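Local coordinates for protein homoserine kinase (PDB 4P52) that probably catalyses the ATP-dependent phosphorylation of homoserine to O-phosphohomoserine as a two-subunit kinase of the GHMP family, at residues A[172-177]-A[182-187]; A[144-149]-A[163-168]. All coordinates share one frame; numbering follows the deposited sequence.

Contact 1: residues A[172-177]-A[182-187]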
ATOM      1  N   GLY A 172       9.893  -6.548  14.990  1.00 23.80           N
ATOM      2  CA  GLY A 172       9.813  -6.676  13.555  1.00 23.38           C
ATOM      3  C   GLY A 172       9.246  -5.464  12.867  1.00 22.80           C
ATOM      4  O   GLY A 172       9.286  -4.337  13.401  1.00 22.80           O
ATOM      5  N   PHE A 173       8.715  -5.717  11.675  1.00 22.27           N
ATOM      6  CA  PHE A 173       8.175  -4.699  10.809  1.00 22.18           C
ATOM      7  C   PHE A 173       6.666  -4.893  10.677  1.00 22.66           C
ATOM      8  O   PHE A 173       6.199  -5.978  10.344  1.00 23.60           O
ATOM      9  CB  PHE A 173       8.838  -4.811   9.441  1.00 23.62           C
ATOM     10  CG  PHE A 173       8.646  -3.604   8.603  1.00 24.83           C
ATOM     11  CD1 PHE A 173       7.384  -3.289   8.108  1.00 24.97           C
ATOM     12  CD2 PHE A 173       9.726  -2.758   8.327  1.00 25.88           C
ATOM     13  CE1 PHE A 173       7.183  -2.142   7.358  1.00 27.11           C
ATOM     14  CE2 PHE A 173       9.536  -1.598   7.580  1.00 26.87           C
ATOM     15  CZ  PHE A 173       8.254  -1.295   7.097  1.00 27.99           C
ATOM     16  N   VAL A 174       5.912  -3.826  10.891  1.00 23.13           N
ATOM     17  CA  VAL A 174       4.472  -3.906  11.040  1.00 25.44           C
ATOM     18  C   VAL A 174       3.709  -2.944  10.118  1.00 27.06           C
ATOM     19  O   VAL A 174       4.118  -1.784   9.901  1.00 27.23           O
ATOM     20  CB  VAL A 174       4.108  -3.656  12.523  1.00 26.86           C
ATOM     21  CG1 VAL A 174       2.680  -3.183  12.691  1.00 28.61           C
ATOM     22  CG2 VAL A 174       4.371  -4.911  13.354  1.00 25.52           C
ATOM     23  N   LEU A 175       2.599  -3.442   9.568  1.00 26.26           N
ATOM     24  CA  LEU A 175       1.614  -2.601   8.893  1.00 24.48           C
ATOM     25  C   LEU A 175       0.390  -2.487   9.791  1.00 25.30           C
ATOM     26  O   LEU A 175      -0.158  -3.504  10.267  1.00 25.06           O
ATOM     27  CB  LEU A 175       1.230  -3.186   7.530  1.00 23.86           C
ATOM     28  CG  LEU A 175      -0.089  -2.777   6.859  1.00 23.71           C
ATOM     29  CD1 LEU A 175       0.063  -1.433   6.189  1.00 23.22           C
ATOM     30  CD2 LEU A 175      -0.477  -3.770   5.789  1.00 24.11           C
ATOM     31  N   VAL A 176      -0.018  -1.242  10.059  1.00 25.64           N
ATOM     32  CA  VAL A 176      -1.255  -0.982  10.797  1.00 26.14           C
ATOM     33  C   VAL A 176      -2.314  -0.647   9.765  1.00 29.40           C
ATOM     34  O   VAL A 176      -2.392   0.495   9.240  1.00 30.81           O
ATOM     35  CB  VAL A 176      -1.127   0.166  11.801  1.00 24.52           C
ATOM     36  CG1 VAL A 176      -2.437   0.337  12.566  1.00 25.02           C
ATOM     37  CG2 VAL A 176       0.020  -0.111  12.754  1.00 22.98           C
ATOM     38  N   ARG A 177      -3.119  -1.658   9.462  1.00 29.56           N
ATOM     39  CA  ARG A 177      -4.031  -1.583   8.358  1.00 30.23           C
ATOM     40  C   ARG A 177      -5.257  -0.727   8.707  1.00 31.33           C
ATOM     41  O   ARG A 177      -5.812  -0.072   7.831  1.00 32.05           O
ATOM     42  CB  ARG A 177      -4.432  -3.002   7.983  1.00 31.63           C
ATOM     43  CG  ARG A 177      -5.084  -3.149   6.630  1.00 31.89           C
ATOM     44  CD  ARG A 177      -6.437  -3.765   6.855  1.00 33.51           C
ATOM     45  NE  ARG A 177      -7.508  -2.771   6.817  1.00 34.27           N
ATOM     46  CZ  ARG A 177      -8.643  -2.845   7.511  1.00 34.40           C
ATOM     47  NH1 ARG A 177      -8.855  -3.833   8.356  1.00 33.85           N
ATOM     48  NH2 ARG A 177      -9.568  -1.902   7.377  1.00 35.74           N
ATOM     49  N   LEU A 182      -8.656  -2.301  15.474  1.00 41.67           N
ATOM     50  CA  LEU A 182      -7.196  -2.334  15.401  1.00 39.43           C
ATOM     51  C   LEU A 182      -6.735  -3.556  14.618  1.00 37.64           C
ATOM     52  O   LEU A 182      -6.954  -4.701  15.035  1.00 39.05           O
ATOM     53  CB  LEU A 182      -6.600  -2.306  16.800  1.00 40.20           C
ATOM     54  CG  LEU A 182      -5.110  -2.005  16.985  1.00 41.77           C
ATOM     55  CD1 LEU A 182      -4.604  -0.896  16.065  1.00 41.43           C
ATOM     56  CD2 LEU A 182      -4.851  -1.671  18.450  1.00 41.01           C
ATOM     57  N   ASP A 183      -6.150  -3.305  13.456  1.00 33.85           N
ATOM     58  CA  ASP A 183      -5.808  -4.369  12.533  1.00 32.92           C
ATOM     59  C   ASP A 183      -4.333  -4.285  12.175  1.00 31.70           C
ATOM     60  O   ASP A 183      -3.918  -3.432  11.408  1.00 33.69           O
ATOM     61  CB  ASP A 183      -6.682  -4.298  11.286  1.00 33.86           C
ATOM     62  CG  ASP A 183      -6.681  -5.595  10.495  1.00 36.38           C
ATOM     63  OD1 ASP A 183      -6.020  -6.578  10.911  1.00 38.44           O
ATOM     64  OD2 ASP A 183      -7.347  -5.648   9.450  1.00 36.34           O
ATOM     65  N   VAL A 184      -3.543  -5.180  12.746  1.00 30.76           N
ATOM     66  CA  VAL A 184      -2.085  -5.120  12.661  1.00 29.11           C
ATOM     67  C   VAL A 184      -1.531  -6.367  11.984  1.00 27.36           C
ATOM     68  O   VAL A 184      -1.974  -7.477  12.243  1.00 27.45           O
ATOM     69  CB  VAL A 184      -1.479  -4.956  14.064  1.00 29.08           C
ATOM     70  CG1 VAL A 184       0.029  -5.099  14.008  1.00 29.77           C
ATOM     71  CG2 VAL A 184      -1.876  -3.605  14.616  1.00 27.84           C
ATOM     72  N   VAL A 185      -0.554  -6.167  11.112  1.00 26.26           N
ATOM     73  CA  VAL A 185      -0.036  -7.239  10.278  1.00 26.20           C
ATOM     74  C   VAL A 185       1.467  -7.198  10.355  1.00 25.76           C
ATOM     75  O   VAL A 185       2.050  -6.171  10.066  1.00 26.28           O
ATOM     76  CB  VAL A 185      -0.509  -7.058   8.808  1.00 26.58           C
ATOM     77  CG1 VAL A 185       0.105  -8.106   7.890  1.00 26.97           C
ATOM     78  CG2 VAL A 185      -2.023  -7.134   8.738  1.00 26.99           C
ATOM     79  N   LYS A 186       2.109  -8.285  10.773  1.00 27.15           N
ATOM     80  CA  LYS A 186       3.568  -8.308  10.773  1.00 27.96           C
ATOM     81  C   LYS A 186       4.094  -8.751   9.407  1.00 29.47           C
ATOM     82  O   LYS A 186       3.642  -9.744   8.860  1.00 30.07           O
ATOM     83  CB  LYS A 186       4.125  -9.220  11.859  1.00 29.61           C
ATOM     84  CG  LYS A 186       5.665  -9.157  11.888  1.00 31.17           C
ATOM     85  CD  LYS A 186       6.346 -10.061  12.900  1.00 31.20           C
ATOM     86  CE  LYS A 186       5.957  -9.668  14.318  1.00 31.55           C
ATOM     87  NZ  LYS A 186       7.008 -10.134  15.249  1.00 31.95           N
ATOM     88  N   LEU A 187       5.071  -8.034   8.864  1.00 30.05           N
ATOM     89  CA  LEU A 187       5.580  -8.357   7.530  1.00 30.75           C
ATOM     90  C   LEU A 187       7.026  -8.831   7.572  1.00 31.42           C
ATOM     91  O   LEU A 187       7.805  -8.324   8.367  1.00 31.21           O
ATOM     92  CB  LEU A 187       5.487  -7.123   6.633  1.00 30.46           C
ATOM     93  CG  LEU A 187       4.097  -6.522   6.448  1.00 30.19           C
ATOM     94  CD1 LEU A 187       4.240  -5.196   5.716  1.00 30.54           C
ATOM     95  CD2 LEU A 187       3.191  -7.478   5.694  1.00 29.87           C
TER
HETATM   96  O   HOH W   1       8.974  -8.452  10.773  1.00 25.55           O
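Phe173 to Arg177 and Asp183 to Leu187 run antiparallel as the two arms of a β-hairpin, their axes 4.6 Å apart at the closest point and their directions 152° apart. Leu175 and Val185 form the central hydrogen-bonded pair: Leu175 N reaches Val185 O at 2.8 Å, and Val185 N returns the bond to Leu175 O. Further bonds run from Leu187 N to Phe173 O and from Arg177 N to Asp183 O, while a water at the open end accepts from Phe173 N and donates to Leu187 O.

Val174, Val176 and Val184 lie on the face turned to helix 162-170, where Val174 CG1 meets Val184 CG1 at 3.5 Å. On the other face Leu187 CD1 rests 4.0 Å from Leu175 CB, and this side packs on Leu45 of the same chain and on Gly230 and Ala234 of the second subunit. Asp183 OD2 is shared across the dimer interface, since Arg246 of the second subunit also forms a salt bridge to it. Within the hairpin, Arg177 NH1 approaches this oxygen at 2.6 Å on its anti lone pair; OD2 sits at the guanidinium edge, with the carboxylate plane turned 83° from the guanidinium.

Contact 2: residues A[144-149]-A[163-168]; sequences DLLPFA and DNVAPC
Val165, Leu146 and Ala166 carry most of this wholly apolar meeting of two helices, and Ala149 completes it. Val165 has the most surface buried here. Its CB points toward the other helix, and with CG1 anti to the backbone N (chi1 -177°) that methyl is the branch which does the touching. CG1 lies between two partners one helical turn apart, 3.4 Å from Leu146 CD1 and 3.7 Å from Ala149 CB.

Leu146 reaches across with both of its terminal methyls. CG stands anti to the backbone N, chi1 -177°, and chi2 of 57° turns the fork so that CD1 meets Val165 while CD2 comes 4.2 Å from Ala166 CB. CD1 also passes 4.0 Å from Ala166 N, which brings the leucine tip close to the backbone of helix 162-170. The leucine and valine side chains cross obliquely, closest through a methyl of each. Ala149 and Ala166 contribute just a CB each, consistent with the close approach of the backbones here, 6.7 Å between the CA atoms of Leu146 and Ala166.

No hydrogen bond joins the two segments, and all four touching residues are buried. Val126 of helix 120-135 packs on Val165, and Leu169 and Tyr170 extend the contact of Leu146 along helix 162-170. The packing thus joins the N-terminal part of helix 146-157 to helix 162-170 within the helical layer of the GHMP kinase N-terminal domain.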
ATOM      1  N   ASP A 144      -2.136 -10.197  23.023  1.00 42.34           N
ATOM      2  CA  ASP A 144      -3.270  -9.528  23.637  1.00 42.51           C
ATOM      3  C   ASP A 144      -2.900  -8.380  24.548  1.00 39.57           C
ATOM      4  O   ASP A 144      -3.791  -7.726  25.090  1.00 38.71           O
ATOM      5  CB  ASP A 144      -4.142 -10.533  24.374  1.00 49.91           C
ATOM      6  CG  ASP A 144      -4.890 -11.456  23.417  1.00 57.33           C
ATOM      7  OD1 ASP A 144      -5.678 -10.931  22.588  1.00 58.94           O
ATOM      8  OD2 ASP A 144      -4.666 -12.694  23.479  1.00 57.85           O
ATOM      9  N   LEU A 145      -1.598  -8.116  24.710  1.00 36.66           N
ATOM     10  CA  LEU A 145      -1.171  -6.980  25.518  1.00 34.46           C
ATOM     11  C   LEU A 145      -1.312  -5.650  24.801  1.00 34.09           C
ATOM     12  O   LEU A 145      -1.363  -4.592  25.462  1.00 34.77           O
ATOM     13  CB  LEU A 145       0.253  -7.143  26.015  1.00 32.24           C
ATOM     14  CG  LEU A 145       0.548  -8.447  26.755  1.00 31.48           C
ATOM     15  CD1 LEU A 145       2.020  -8.483  27.132  1.00 29.24           C
ATOM     16  CD2 LEU A 145      -0.364  -8.631  27.967  1.00 31.77           C
ATOM     17  N   LEU A 146      -1.396  -5.691  23.470  1.00 31.70           N
ATOM     18  CA  LEU A 146      -1.432  -4.457  22.681  1.00 31.66           C
ATOM     19  C   LEU A 146      -2.500  -3.422  23.136  1.00 32.71           C
ATOM     20  O   LEU A 146      -2.168  -2.244  23.328  1.00 31.83           O
ATOM     21  CB  LEU A 146      -1.529  -4.756  21.184  1.00 32.26           C
ATOM     22  CG  LEU A 146      -1.503  -3.516  20.290  1.00 33.45           C
ATOM     23  CD1 LEU A 146      -0.262  -2.666  20.510  1.00 31.46           C
ATOM     24  CD2 LEU A 146      -1.570  -3.944  18.838  1.00 35.35           C
ATOM     25  N   PRO A 147      -3.768  -3.859  23.335  1.00 33.72           N
ATOM     26  CA  PRO A 147      -4.794  -2.871  23.723  1.00 34.78           C
ATOM     27  C   PRO A 147      -4.465  -2.131  25.026  1.00 36.21           C
ATOM     28  O   PRO A 147      -4.712  -0.914  25.133  1.00 36.80           O
ATOM     29  CB  PRO A 147      -6.069  -3.711  23.895  1.00 35.44           C
ATOM     30  CG  PRO A 147      -5.812  -4.988  23.171  1.00 35.29           C
ATOM     31  CD  PRO A 147      -4.325  -5.222  23.229  1.00 34.03           C
ATOM     32  N   PHE A 148      -3.905  -2.846  26.001  1.00 35.90           N
ATOM     33  CA  PHE A 148      -3.528  -2.210  27.248  1.00 36.85           C
ATOM     34  C   PHE A 148      -2.456  -1.160  27.047  1.00 36.18           C
ATOM     35  O   PHE A 148      -2.495  -0.096  27.661  1.00 36.83           O
ATOM     36  CB  PHE A 148      -3.090  -3.249  28.257  1.00 39.88           C
ATOM     37  CG  PHE A 148      -4.158  -4.233  28.575  1.00 45.30           C
ATOM     38  CD1 PHE A 148      -5.302  -3.831  29.236  1.00 49.07           C
ATOM     39  CD2 PHE A 148      -4.032  -5.555  28.191  1.00 49.21           C
ATOM     40  CE1 PHE A 148      -6.306  -4.733  29.523  1.00 52.85           C
ATOM     41  CE2 PHE A 148      -5.027  -6.471  28.479  1.00 53.11           C
ATOM     42  CZ  PHE A 148      -6.169  -6.059  29.143  1.00 54.14           C
ATOM     43  N   ALA A 149      -1.503  -1.453  26.172  1.00 35.93           N
ATOM     44  CA  ALA A 149      -0.450  -0.497  25.892  1.00 35.72           C
ATOM     45  C   ALA A 149      -1.043   0.711  25.159  1.00 37.16           C
ATOM     46  O   ALA A 149      -0.664   1.844  25.438  1.00 36.21           O
ATOM     47  CB  ALA A 149       0.674  -1.150  25.106  1.00 33.99           C
ATOM     48  N   ASP A 163       1.647   2.276  15.172  1.00 28.95           N
ATOM     49  CA  ASP A 163       2.848   2.040  14.386  1.00 29.10           C
ATOM     50  C   ASP A 163       4.130   2.246  15.185  1.00 28.96           C
ATOM     51  O   ASP A 163       5.209   1.888  14.720  1.00 28.90           O
ATOM     52  CB  ASP A 163       2.866   2.826  13.081  1.00 30.38           C
ATOM     53  CG  ASP A 163       2.899   4.331  13.281  1.00 32.11           C
ATOM     54  OD1 ASP A 163       2.850   4.832  14.444  1.00 33.39           O
ATOM     55  OD2 ASP A 163       2.965   5.019  12.231  1.00 31.14           O
ATOM     56  N   ASN A 164       4.010   2.783  16.398  1.00 28.06           N
ATOM     57  CA  ASN A 164       5.109   2.668  17.380  1.00 26.78           C
ATOM     58  C   ASN A 164       4.907   1.466  18.312  1.00 25.19           C
ATOM     59  O   ASN A 164       5.803   0.631  18.461  1.00 24.48           O
ATOM     60  CB  ASN A 164       5.248   3.930  18.217  1.00 27.29           C
ATOM     61  CG  ASN A 164       5.696   5.129  17.409  1.00 28.79           C
ATOM     62  OD1 ASN A 164       4.950   6.099  17.300  1.00 34.51           O
ATOM     63  ND2 ASN A 164       6.921   5.095  16.872  1.00 25.00           N
ATOM     64  N   VAL A 165       3.720   1.381  18.911  1.00 24.72           N
ATOM     65  CA  VAL A 165       3.437   0.418  19.953  1.00 24.78           C
ATOM     66  C   VAL A 165       3.503  -1.030  19.460  1.00 25.82           C
ATOM     67  O   VAL A 165       4.151  -1.855  20.100  1.00 25.30           O
ATOM     68  CB  VAL A 165       2.067   0.678  20.612  1.00 25.60           C
ATOM     69  CG1 VAL A 165       1.837  -0.300  21.736  1.00 26.10           C
ATOM     70  CG2 VAL A 165       1.998   2.074  21.209  1.00 25.66           C
ATOM     71  N   ALA A 166       2.838  -1.349  18.337  1.00 25.98           N
ATOM     72  CA  ALA A 166       2.806  -2.733  17.846  1.00 24.55           C
ATOM     73  C   ALA A 166       4.204  -3.319  17.542  1.00 23.61           C
ATOM     74  O   ALA A 166       4.522  -4.415  18.044  1.00 23.01           O
ATOM     75  CB  ALA A 166       1.851  -2.904  16.669  1.00 24.42           C
ATOM     76  N   PRO A 167       5.045  -2.600  16.754  1.00 22.42           N
ATOM     77  CA  PRO A 167       6.390  -3.150  16.487  1.00 21.51           C
ATOM     78  C   PRO A 167       7.272  -3.193  17.746  1.00 22.23           C
ATOM     79  O   PRO A 167       8.182  -4.052  17.869  1.00 22.83           O
ATOM     80  CB  PRO A 167       6.986  -2.190  15.442  1.00 20.35           C
ATOM     81  CG  PRO A 167       6.222  -0.921  15.605  1.00 20.94           C
ATOM     82  CD  PRO A 167       4.833  -1.308  16.070  1.00 22.17           C
ATOM     83  N   CYS A 168       7.006  -2.281  18.673  1.00 21.73           N
ATOM     84  CA  CYS A 168       7.727  -2.272  19.903  1.00 22.71           C
ATOM     85  C   CYS A 168       7.421  -3.559  20.685  1.00 23.15           C
ATOM     86  O   CYS A 168       8.329  -4.250  21.150  1.00 24.30           O
ATOM     87  CB  CYS A 168       7.368  -1.042  20.732  1.00 24.94           C
ATOM     88  SG  CYS A 168       8.328  -1.041  22.255  1.00 28.31           S
TER

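In the fold
The two contacts have centres about 10 Å apart and follow one another in the chain: helix 162-170 supplies one side of contact 2 and leads directly into strand 173-178 of contact 1. This helix lies between the hairpin and helix 146-157. Ala166 serves both neighbours, its CB lying 3.9 Å from Val184 CG1 of the hairpin. A direct link also exists, with Leu182 CD2 4.0 Å from Leu146 CD2. Contact 2 touches no other chain, whereas the hairpin's far face meets the second subunit; the hairpin thus lies between helix 162-170 on one face and the second subunit on the other.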